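Local coordinates for protein benzoylformate Decarboxylase (Polynucleobacter necessarius, PDB 4K9Q) that binds thiamine diphosphate and magnesium and probably decarboxylates benzoylformate to benzaldehyde and carbon dioxide, at residues F220-N225 against I326-N332; R345-L350 against V498-D502; P132-P136 against D162-P168. One frame throughout, in Å; residues are numbered along the deposited sequence.

The three contacts are widely separated and none touches another. Contact 3 comes first along the chain, contact 1 second and contact 2 last, each closing before the next opens. Contact 3 lies beside the parallel sheet of the N-terminal part, contact 1 at the end of helix 214-224 in the central domain, and contact 2 at helix 501-513 of the C-terminal domain. Centre to centre, about 45 Å separates contacts 1 and 2, and about 62 Å separates contacts 2 and 3, which lie on opposite sides of the chain's centre. Residues 326-332 and 345-350 belong to one connection between helices 315-323 and 352-361, the first meeting the central domain, the second the C-terminal one.

Contact 1 of 3, residues F220-N225 against I326-N332; sequences FAERLN and IDQREKN
Helix 214-224 of the central domain ends against an extended strip of the loop that follows helix 315-323. N225, the first residue to leave helical geometry, has phi/psi 48/42. The nearest CA atoms are R223-Q328 (4.7 Å), L224-R329 (5.3 Å) and N225-K331 (5.8 Å).

I326 (rotamer mt) points toward the helix: its CD1 lies 3.4 Å from F220 CE1 and its CG2 3.6 Å from L224 CD2. Its carbonyl O accepts R223 NH1 at 2.9 Å; the arginine is tpp, which brings the end of a sideways-pointing side chain nearer to residues 326-332. Q328 (chi1 t, chi2 p) sends NE2 to E222 O at 3.0 Å and to its neighbour R329 O at 2.8 Å, while its CA makes a CA-H...O contact with R223 O (3.4 Å). R329 N donates to R223 O at 2.9 Å, and R329 O accepts N225 ND2 at 2.8 Å; the R329 guanidinium turns to S197 O. K331 CD closes on N225 ND2 at 3.6 Å.

At the helix end, where N225 N gives E222 O only a weak bond (3.4 Å), the carbonyls of E222 and R223 thus gain donors from a distant segment, an exchange typical of C-terminal helix capping.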
loop_
_atom_site.group_PDB
_atom_site.type_symbol
_atom_site.label_atom_id
_atom_site.label_comp_id
_atom_site.label_asym_id
_atom_site.label_seq_id
_atom_site.Cartn_x
_atom_site.Cartn_y
_atom_site.Cartn_z
ATOM N N PHE A 220 4.296 -43.177 -3.198
ATOM C CA PHE A 220 5.252 -42.617 -4.147
ATOM C C PHE A 220 6.684 -42.987 -3.765
ATOM O O PHE A 220 7.460 -43.440 -4.596
ATOM C CB PHE A 220 5.094 -41.092 -4.208
ATOM C CG PHE A 220 5.766 -40.458 -5.394
ATOM C CD1 PHE A 220 5.271 -40.658 -6.672
ATOM C CD2 PHE A 220 6.888 -39.663 -5.230
ATOM C CE1 PHE A 220 5.886 -40.075 -7.777
ATOM C CE2 PHE A 220 7.512 -39.076 -6.327
ATOM C CZ PHE A 220 7.010 -39.284 -7.602
ATOM N N ALA A 221 7.030 -42.791 -2.497
ATOM C CA ALA A 221 8.374 -43.080 -2.012
ATOM C C ALA A 221 8.711 -44.565 -2.145
ATOM O O ALA A 221 9.834 -44.929 -2.495
ATOM C CB ALA A 221 8.514 -42.646 -0.551
ATOM N N GLU A 222 7.738 -45.416 -1.847
ATOM C CA GLU A 222 7.949 -46.858 -1.897
ATOM C C GLU A 222 8.074 -47.332 -3.348
ATOM O O GLU A 222 8.793 -48.287 -3.644
ATOM C CB GLU A 222 6.826 -47.595 -1.160
ATOM C CG GLU A 222 6.909 -47.436 0.362
ATOM C CD GLU A 222 5.813 -48.164 1.120
ATOM O OE1 GLU A 222 4.846 -48.626 0.483
ATOM O OE2 GLU A 222 5.910 -48.262 2.364
ATOM N N ARG A 223 7.380 -46.646 -4.249
ATOM C CA ARG A 223 7.482 -46.932 -5.677
ATOM C C ARG A 223 8.907 -46.685 -6.178
ATOM O O ARG A 223 9.421 -47.430 -7.010
ATOM C CB ARG A 223 6.487 -46.063 -6.454
ATOM C CG ARG A 223 6.403 -46.381 -7.952
ATOM C CD ARG A 223 5.771 -47.741 -8.172
ATOM N NE ARG A 223 4.387 -47.786 -7.708
ATOM C CZ ARG A 223 3.340 -47.509 -8.479
ATOM N NH1 ARG A 223 3.530 -47.166 -9.743
ATOM N NH2 ARG A 223 2.105 -47.574 -7.989
ATOM N N LEU A 224 9.543 -45.635 -5.668
ATOM C CA LEU A 224 10.904 -45.288 -6.077
ATOM C C LEU A 224 11.981 -45.914 -5.211
ATOM O O LEU A 224 13.152 -45.938 -5.592
ATOM C CB LEU A 224 11.090 -43.774 -6.058
ATOM C CG LEU A 224 10.314 -42.962 -7.075
ATOM C CD1 LEU A 224 10.510 -41.481 -6.802
ATOM C CD2 LEU A 224 10.773 -43.325 -8.482
ATOM N N ASN A 225 11.591 -46.416 -4.046
ATOM C CA ASN A 225 12.564 -46.877 -3.064
ATOM C C ASN A 225 13.655 -45.832 -2.855
ATOM O O ASN A 225 14.840 -46.160 -2.759
ATOM C CB ASN A 225 13.176 -48.213 -3.487
ATOM C CG ASN A 225 12.431 -49.401 -2.914
ATOM O OD1 ASN A 225 12.110 -49.431 -1.727
ATOM N ND2 ASN A 225 12.140 -50.383 -3.759
ATOM N N ILE A 326 5.093 -43.805 -13.079
ATOM C CA ILE A 326 6.406 -44.242 -12.623
ATOM C C ILE A 326 6.404 -45.728 -12.291
ATOM O O ILE A 326 5.490 -46.221 -11.634
ATOM C CB ILE A 326 6.856 -43.423 -11.396
ATOM C CG1 ILE A 326 7.112 -41.971 -11.805
ATOM C CG2 ILE A 326 8.102 -44.017 -10.781
ATOM C CD1 ILE A 326 7.423 -41.067 -10.642
ATOM N N ASP A 327 7.433 -46.438 -12.748
ATOM C CA ASP A 327 7.539 -47.874 -12.495
ATOM C C ASP A 327 8.238 -48.188 -11.176
ATOM O O ASP A 327 9.128 -47.455 -10.738
ATOM C CB ASP A 327 8.270 -48.574 -13.643
ATOM C CG ASP A 327 7.406 -48.722 -14.883
ATOM O OD1 ASP A 327 6.183 -48.947 -14.738
ATOM O OD2 ASP A 327 7.954 -48.615 -16.002
ATOM N N GLN A 328 7.830 -49.290 -10.558
ATOM C CA GLN A 328 8.455 -49.770 -9.333
ATOM C C GLN A 328 9.951 -50.019 -9.497
ATOM O O GLN A 328 10.382 -50.627 -10.473
ATOM C CB GLN A 328 7.783 -51.060 -8.879
ATOM C CG GLN A 328 8.401 -51.650 -7.630
ATOM C CD GLN A 328 8.143 -50.799 -6.401
ATOM O OE1 GLN A 328 6.992 -50.515 -6.056
ATOM N NE2 GLN A 328 9.214 -50.385 -5.736
ATOM N N ARG A 329 10.741 -49.552 -8.537
ATOM C CA ARG A 329 12.173 -49.857 -8.513
ATOM C C ARG A 329 12.514 -50.905 -7.460
ATOM O O ARG A 329 11.775 -51.085 -6.492
ATOM C CB ARG A 329 12.984 -48.599 -8.245
ATOM C CG ARG A 329 12.777 -47.516 -9.262
ATOM C CD ARG A 329 13.774 -46.410 -9.053
ATOM N NE ARG A 329 13.754 -45.469 -10.160
ATOM C CZ ARG A 329 14.806 -44.754 -10.544
ATOM N NH1 ARG A 329 15.961 -44.879 -9.906
ATOM N NH2 ARG A 329 14.698 -43.918 -11.568
ATOM N N GLU A 330 13.636 -51.596 -7.653
ATOM C CA GLU A 330 14.107 -52.567 -6.670
ATOM C C GLU A 330 14.772 -51.851 -5.499
ATOM O O GLU A 330 15.255 -50.725 -5.649
ATOM C CB GLU A 330 15.075 -53.566 -7.311
ATOM C CG GLU A 330 14.399 -54.603 -8.199
ATOM C CD GLU A 330 15.367 -55.648 -8.723
ATOM O OE1 GLU A 330 16.571 -55.338 -8.850
ATOM O OE2 GLU A 330 14.924 -56.781 -9.004
ATOM N N LYS A 331 14.778 -52.492 -4.331
ATOM C CA LYS A 331 15.439 -51.922 -3.160
ATOM C C LYS A 331 16.879 -51.588 -3.523
ATOM O O LYS A 331 17.569 -52.394 -4.149
ATOM C CB LYS A 331 15.391 -52.885 -1.971
ATOM C CG LYS A 331 14.113 -52.801 -1.147
ATOM C CD LYS A 331 12.931 -53.409 -1.880
ATOM C CE LYS A 331 11.622 -53.094 -1.172
ATOM N NZ LYS A 331 11.644 -53.507 0.259
ATOM N N ASN A 332 17.329 -50.396 -3.149
ATOM C CA ASN A 332 18.645 -49.925 -3.571
ATOM C C ASN A 332 19.553 -49.535 -2.407
ATOM O O ASN A 332 20.294 -48.550 -2.484
ATOM C CB ASN A 332 18.505 -48.754 -4.550
ATOM C CG ASN A 332 17.584 -47.670 -4.030
ATOM O OD1 ASN A 332 17.130 -47.723 -2.886
ATOM N ND2 ASN A 332 17.305 -46.677 -4.867
HETATM O O HOH W 1 15.552 -45.242 -6.557
#

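Contact 2 of 3, residues R345-L350 against V498-D502; sequences RTAMPL and VETLD
This is a small apolar surface contact, without a hydrogen bond across it, between the connection leading into helix 352-361 and the start of helix 501-513 in the C-terminal domain. It buries 263 Å² in all, and the backbones stay well apart: the nearest CA pairs are L350-T500 at 7.5 Å and R345-L501 at 7.7 Å, so side chains bridge the gap. R345 and T346 have phi/psi near -80/-10; from A347 onward the chain is extended, with a cis peptide between M348 and P349.

Two leucines, both mt and both pointing toward the opposite segment, carry most of the buried area: L350 CD2 lies 3.8 Å from L501 CG. L501 CD1 also touches R345 CB at 3.6 Å. The R345 side chain (mtt) continues past the leucine to a salt bridge with E361, on helix 352-361, whose A354 and V358 also touch L501.

The second segment belongs to a beta-alpha-beta crossover, in which strand 494-497, helix 501-513 and strand 517-523 follow one another and the two strands lie side by side and parallel in the sheet. T500 is the N-cap: its phi/psi is -136/163 and its OG1 (chi1 p) accepts E503 N. M348, with chi1 and chi2 both m and chi3 t, brings CE to 3.1 Å from E499 O and 4.3 Å from T500 CG2. L350 CD1 lies 4.0 Å from the same E499 O, and the L350 backbone bonds to T525. L350's side chain is about 10 Å from that of N456, a magnesium ligand.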
loop_
_atom_site.group_PDB
_atom_site.type_symbol
_atom_site.label_atom_id
_atom_site.label_comp_id
_atom_site.label_asym_id
_atom_site.label_seq_id
_atom_site.Cartn_x
_atom_site.Cartn_y
_atom_site.Cartn_z
ATOM N N ARG A 345 20.551 -40.153 32.129
ATOM C CA ARG A 345 19.501 -39.688 33.028
ATOM C C ARG A 345 20.026 -39.379 34.416
ATOM O O ARG A 345 19.291 -38.869 35.267
ATOM C CB ARG A 345 18.375 -40.718 33.123
ATOM C CG ARG A 345 17.706 -40.974 31.790
ATOM C CD ARG A 345 16.450 -41.782 31.940
ATOM N NE ARG A 345 15.935 -42.156 30.630
ATOM C CZ ARG A 345 14.701 -42.592 30.409
ATOM N NH1 ARG A 345 13.847 -42.699 31.415
ATOM N NH2 ARG A 345 14.327 -42.919 29.178
ATOM N N THR A 346 21.289 -39.702 34.651
ATOM C CA THR A 346 21.886 -39.448 35.954
ATOM C C THR A 346 22.418 -38.019 36.034
ATOM O O THR A 346 22.733 -37.527 37.116
ATOM C CB THR A 346 23.022 -40.448 36.282
ATOM O OG1 THR A 346 24.195 -40.137 35.521
ATOM C CG2 THR A 346 22.591 -41.875 35.997
ATOM N N ALA A 347 22.502 -37.350 34.888
ATOM C CA ALA A 347 23.099 -36.021 34.840
ATOM C C ALA A 347 22.157 -34.975 35.428
ATOM O O ALA A 347 20.939 -35.030 35.232
ATOM C CB ALA A 347 23.512 -35.647 33.405
ATOM N N MET A 348 22.741 -34.052 36.184
ATOM C CA MET A 348 22.029 -32.912 36.748
ATOM C C MET A 348 22.904 -31.691 36.532
ATOM O O MET A 348 24.119 -31.764 36.712
ATOM C CB MET A 348 21.786 -33.103 38.244
ATOM C CG MET A 348 20.521 -33.839 38.574
ATOM S SD MET A 348 19.069 -32.769 38.536
ATOM C CE MET A 348 17.833 -33.929 39.119
ATOM N N PRO A 349 22.305 -30.564 36.124
ATOM C CA PRO A 349 20.883 -30.336 35.839
ATOM C C PRO A 349 20.357 -31.234 34.716
ATOM O O PRO A 349 21.132 -31.743 33.906
ATOM C CB PRO A 349 20.844 -28.873 35.380
ATOM C CG PRO A 349 22.118 -28.264 35.863
ATOM C CD PRO A 349 23.121 -29.374 35.833
ATOM N N LEU A 350 19.041 -31.408 34.681
ATOM C CA LEU A 350 18.391 -32.305 33.733
ATOM C C LEU A 350 18.697 -31.933 32.284
ATOM O O LEU A 350 18.701 -30.762 31.920
ATOM C CB LEU A 350 16.879 -32.289 33.954
ATOM C CG LEU A 350 16.389 -32.828 35.301
ATOM C CD1 LEU A 350 14.887 -32.663 35.418
ATOM C CD2 LEU A 350 16.791 -34.282 35.431
ATOM N N VAL A 498 8.833 -29.543 38.469
ATOM C CA VAL A 498 9.405 -30.850 38.811
ATOM C C VAL A 498 10.927 -30.753 38.798
ATOM O O VAL A 498 11.488 -30.020 37.998
ATOM C CB VAL A 498 8.902 -31.963 37.869
ATOM C CG1 VAL A 498 7.379 -32.137 38.003
ATOM C CG2 VAL A 498 9.278 -31.664 36.422
ATOM N N GLU A 499 11.594 -31.477 39.693
ATOM C CA GLU A 499 13.052 -31.368 39.804
ATOM C C GLU A 499 13.785 -32.660 39.464
ATOM O O GLU A 499 15.016 -32.679 39.413
ATOM C CB GLU A 499 13.458 -30.907 41.209
ATOM C CG GLU A 499 12.948 -29.524 41.604
ATOM C CD GLU A 499 13.716 -28.395 40.938
ATOM O OE1 GLU A 499 14.750 -28.668 40.291
ATOM O OE2 GLU A 499 13.284 -27.229 41.059
ATOM N N THR A 500 13.040 -33.743 39.264
ATOM C CA THR A 500 13.651 -35.008 38.850
ATOM C C THR A 500 12.846 -35.651 37.742
ATOM O O THR A 500 11.677 -35.317 37.539
ATOM C CB THR A 500 13.720 -36.038 40.003
ATOM O OG1 THR A 500 12.400 -36.499 40.319
ATOM C CG2 THR A 500 14.387 -35.444 41.251
ATOM N N LEU A 501 13.462 -36.600 37.047
ATOM C CA LEU A 501 12.764 -37.325 35.987
ATOM C C LEU A 501 11.623 -38.191 36.531
ATOM O O LEU A 501 10.618 -38.383 35.855
ATOM C CB LEU A 501 13.747 -38.154 35.156
ATOM C CG LEU A 501 14.788 -37.354 34.367
ATOM C CD1 LEU A 501 15.723 -38.299 33.627
ATOM C CD2 LEU A 501 14.120 -36.388 33.380
ATOM N N ASP A 502 11.760 -38.707 37.754
ATOM C CA ASP A 502 10.645 -39.433 38.365
ATOM C C ASP A 502 9.473 -38.499 38.681
ATOM O O ASP A 502 8.309 -38.849 38.482
ATOM C CB ASP A 502 11.085 -40.194 39.620
ATOM C CG ASP A 502 9.989 -41.092 40.161
ATOM O OD1 ASP A 502 9.507 -40.848 41.290
ATOM O OD2 ASP A 502 9.584 -42.032 39.439
#

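Contact 3 of 3, residues P132-P136 against D162-P168; sequences PEDVP and DWEKLIP
P132 and I167 lose the most surface here, 77 and 75 Å² respectively, with D162 and V135 next among the 385 Å² buried in total. The chain at P132 and E133 has helix-like phi/psi, and V135 N donates to P132 O at 3.0 Å as helix 135-147 gets under way. Opposite, D162 to K165 form a type I beta turn (K165 N donates to D162 O at 3.1 Å) leading into strand 166-167. Nearest CA pairs are P132-D162 at 4.8 Å and E133-I167 at 5.9 Å.

The P132 ring, C-gamma exo, points toward the turn, its CG 3.5 Å from D162 OD1 and 3.9 Å from K165 CG. K165 (chi1 and chi2 m) then leads its amine away to D161 O. D162 OD2 forms a salt bridge with R101 of the same chain; towards P132, whose ring has no polar hydrogen to donate, the carboxylate makes only van der Waals contact.

I167, with chi1 p and chi2 t, sets CG2 3.8 Å from E133 CG and CD1 4.0 Å from P136 CG. V4 and I7 of helix 4-15 also touch it. V135 (chi1 t) places CG1 3.9 Å from W163 CH2 and CG2 3.6 Å from D162 OD2. On the neighbouring residue D134, R101 of the second subunit packs.

Strand 166-167 pairs antiparallel with strand 2-3, and I167 bonds through its backbone to R2. The arrangement belongs to a beta-alpha-beta crossover, strand 126-127, helix 135-147, strand 154-159: the helix start is packed against the chain leaving the second strand, in the parallel alpha/beta fold of thiamine diphosphate enzymes.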
loop_
_atom_site.group_PDB
_atom_site.type_symbol
_atom_site.label_atom_id
_atom_site.label_comp_id
_atom_site.label_asym_id
_atom_site.label_seq_id
_atom_site.Cartn_x
_atom_site.Cartn_y
_atom_site.Cartn_z
ATOM N N PRO A 132 -24.005 -1.375 3.837
ATOM C CA PRO A 132 -24.500 -2.490 4.655
ATOM C C PRO A 132 -25.037 -3.648 3.807
ATOM O O PRO A 132 -24.831 -4.813 4.150
ATOM C CB PRO A 132 -25.647 -1.864 5.453
ATOM C CG PRO A 132 -25.379 -0.394 5.447
ATOM C CD PRO A 132 -24.612 -0.083 4.201
ATOM N N GLU A 133 -25.712 -3.321 2.709
ATOM C CA GLU A 133 -26.266 -4.328 1.807
ATOM C C GLU A 133 -25.225 -5.340 1.319
ATOM O O GLU A 133 -25.562 -6.488 1.007
ATOM C CB GLU A 133 -26.932 -3.658 0.601
ATOM C CG GLU A 133 -28.268 -2.979 0.898
ATOM C CD GLU A 133 -28.135 -1.574 1.481
ATOM O OE1 GLU A 133 -27.004 -1.120 1.768
ATOM O OE2 GLU A 133 -29.181 -0.912 1.656
ATOM N N ASP A 134 -23.963 -4.918 1.251
ATOM C CA ASP A 134 -22.901 -5.763 0.723
ATOM C C ASP A 134 -22.236 -6.663 1.756
ATOM O O ASP A 134 -21.369 -7.472 1.401
ATOM C CB ASP A 134 -21.820 -4.906 0.070
ATOM C CG ASP A 134 -22.348 -4.107 -1.113
ATOM O OD1 ASP A 134 -23.221 -4.621 -1.848
ATOM O OD2 ASP A 134 -21.891 -2.964 -1.299
ATOM N N VAL A 135 -22.626 -6.541 3.027
ATOM C CA VAL A 135 -21.924 -7.289 4.072
ATOM C C VAL A 135 -22.012 -8.818 3.905
ATOM O O VAL A 135 -20.984 -9.502 3.953
ATOM C CB VAL A 135 -22.308 -6.815 5.507
ATOM C CG1 VAL A 135 -21.743 -7.775 6.569
ATOM C CG2 VAL A 135 -21.834 -5.377 5.733
ATOM N N PRO A 136 -23.228 -9.364 3.709
ATOM C CA PRO A 136 -23.312 -10.815 3.502
ATOM C C PRO A 136 -22.488 -11.264 2.301
ATOM O O PRO A 136 -21.735 -12.236 2.414
ATOM C CB PRO A 136 -24.807 -11.059 3.264
ATOM C CG PRO A 136 -25.490 -9.896 3.941
ATOM C CD PRO A 136 -24.561 -8.730 3.744
ATOM N N ASP A 162 -23.781 -1.209 10.557
ATOM C CA ASP A 162 -24.327 -1.971 9.435
ATOM C C ASP A 162 -25.277 -3.081 9.897
ATOM O O ASP A 162 -26.254 -3.396 9.208
ATOM C CB ASP A 162 -23.212 -2.619 8.607
ATOM C CG ASP A 162 -22.413 -1.619 7.773
ATOM O OD1 ASP A 162 -22.732 -0.411 7.760
ATOM O OD2 ASP A 162 -21.456 -2.071 7.116
ATOM N N TRP A 163 -24.979 -3.672 11.052
ATOM C CA TRP A 163 -25.593 -4.929 11.460
ATOM C C TRP A 163 -27.102 -4.886 11.637
ATOM O O TRP A 163 -27.781 -5.871 11.353
ATOM C CB TRP A 163 -24.920 -5.468 12.731
ATOM C CG TRP A 163 -23.486 -5.780 12.489
ATOM C CD1 TRP A 163 -22.397 -5.087 12.947
ATOM C CD2 TRP A 163 -22.974 -6.852 11.691
ATOM N NE1 TRP A 163 -21.240 -5.675 12.488
ATOM C CE2 TRP A 163 -21.567 -6.759 11.715
ATOM C CE3 TRP A 163 -23.570 -7.883 10.954
ATOM C CZ2 TRP A 163 -20.749 -7.659 11.034
ATOM C CZ3 TRP A 163 -22.756 -8.778 10.290
ATOM C CH2 TRP A 163 -21.361 -8.659 10.332
ATOM N N GLU A 164 -27.614 -3.752 12.107
ATOM C CA GLU A 164 -29.043 -3.604 12.388
ATOM C C GLU A 164 -29.846 -3.131 11.180
ATOM O O GLU A 164 -31.068 -2.986 11.264
ATOM C CB GLU A 164 -29.253 -2.602 13.524
ATOM C CG GLU A 164 -28.819 -1.185 13.162
ATOM C CD GLU A 164 -29.074 -0.181 14.275
ATOM O OE1 GLU A 164 -28.694 0.995 14.101
ATOM O OE2 GLU A 164 -29.649 -0.559 15.317
ATOM N N LYS A 165 -29.172 -2.855 10.069
ATOM C CA LYS A 165 -29.879 -2.360 8.880
ATOM C C LYS A 165 -30.748 -3.455 8.258
ATOM O O LYS A 165 -30.314 -4.599 8.103
ATOM C CB LYS A 165 -28.894 -1.823 7.833
ATOM C CG LYS A 165 -28.008 -0.655 8.298
ATOM C CD LYS A 165 -28.834 0.592 8.603
ATOM C CE LYS A 165 -27.950 1.814 8.809
ATOM N NZ LYS A 165 -27.383 1.826 10.171
ATOM N N LEU A 166 -31.986 -3.109 7.917
ATOM C CA LEU A 166 -32.841 -4.002 7.142
ATOM C C LEU A 166 -32.466 -3.910 5.678
ATOM O O LEU A 166 -32.405 -2.815 5.117
ATOM C CB LEU A 166 -34.304 -3.608 7.299
ATOM C CG LEU A 166 -34.982 -4.017 8.602
ATOM C CD1 LEU A 166 -36.415 -3.507 8.600
ATOM C CD2 LEU A 166 -34.945 -5.529 8.760
ATOM N N ILE A 167 -32.218 -5.056 5.058
ATOM C CA ILE A 167 -31.792 -5.098 3.665
ATOM C C ILE A 167 -32.568 -6.178 2.918
ATOM O O ILE A 167 -33.109 -7.099 3.534
ATOM C CB ILE A 167 -30.272 -5.377 3.539
ATOM C CG1 ILE A 167 -29.920 -6.754 4.110
ATOM C CG2 ILE A 167 -29.457 -4.281 4.231
ATOM C CD1 ILE A 167 -28.548 -7.273 3.665
ATOM N N PRO A 168 -32.632 -6.066 1.582
ATOM C CA PRO A 168 -33.306 -7.091 0.782
ATOM C C PRO A 168 -32.705 -8.469 1.021
ATOM O O PRO A 168 -31.486 -8.613 1.149
ATOM C CB PRO A 168 -33.038 -6.639 -0.657
ATOM C CG PRO A 168 -32.845 -5.166 -0.553
ATOM C CD PRO A 168 -32.122 -4.963 0.751
#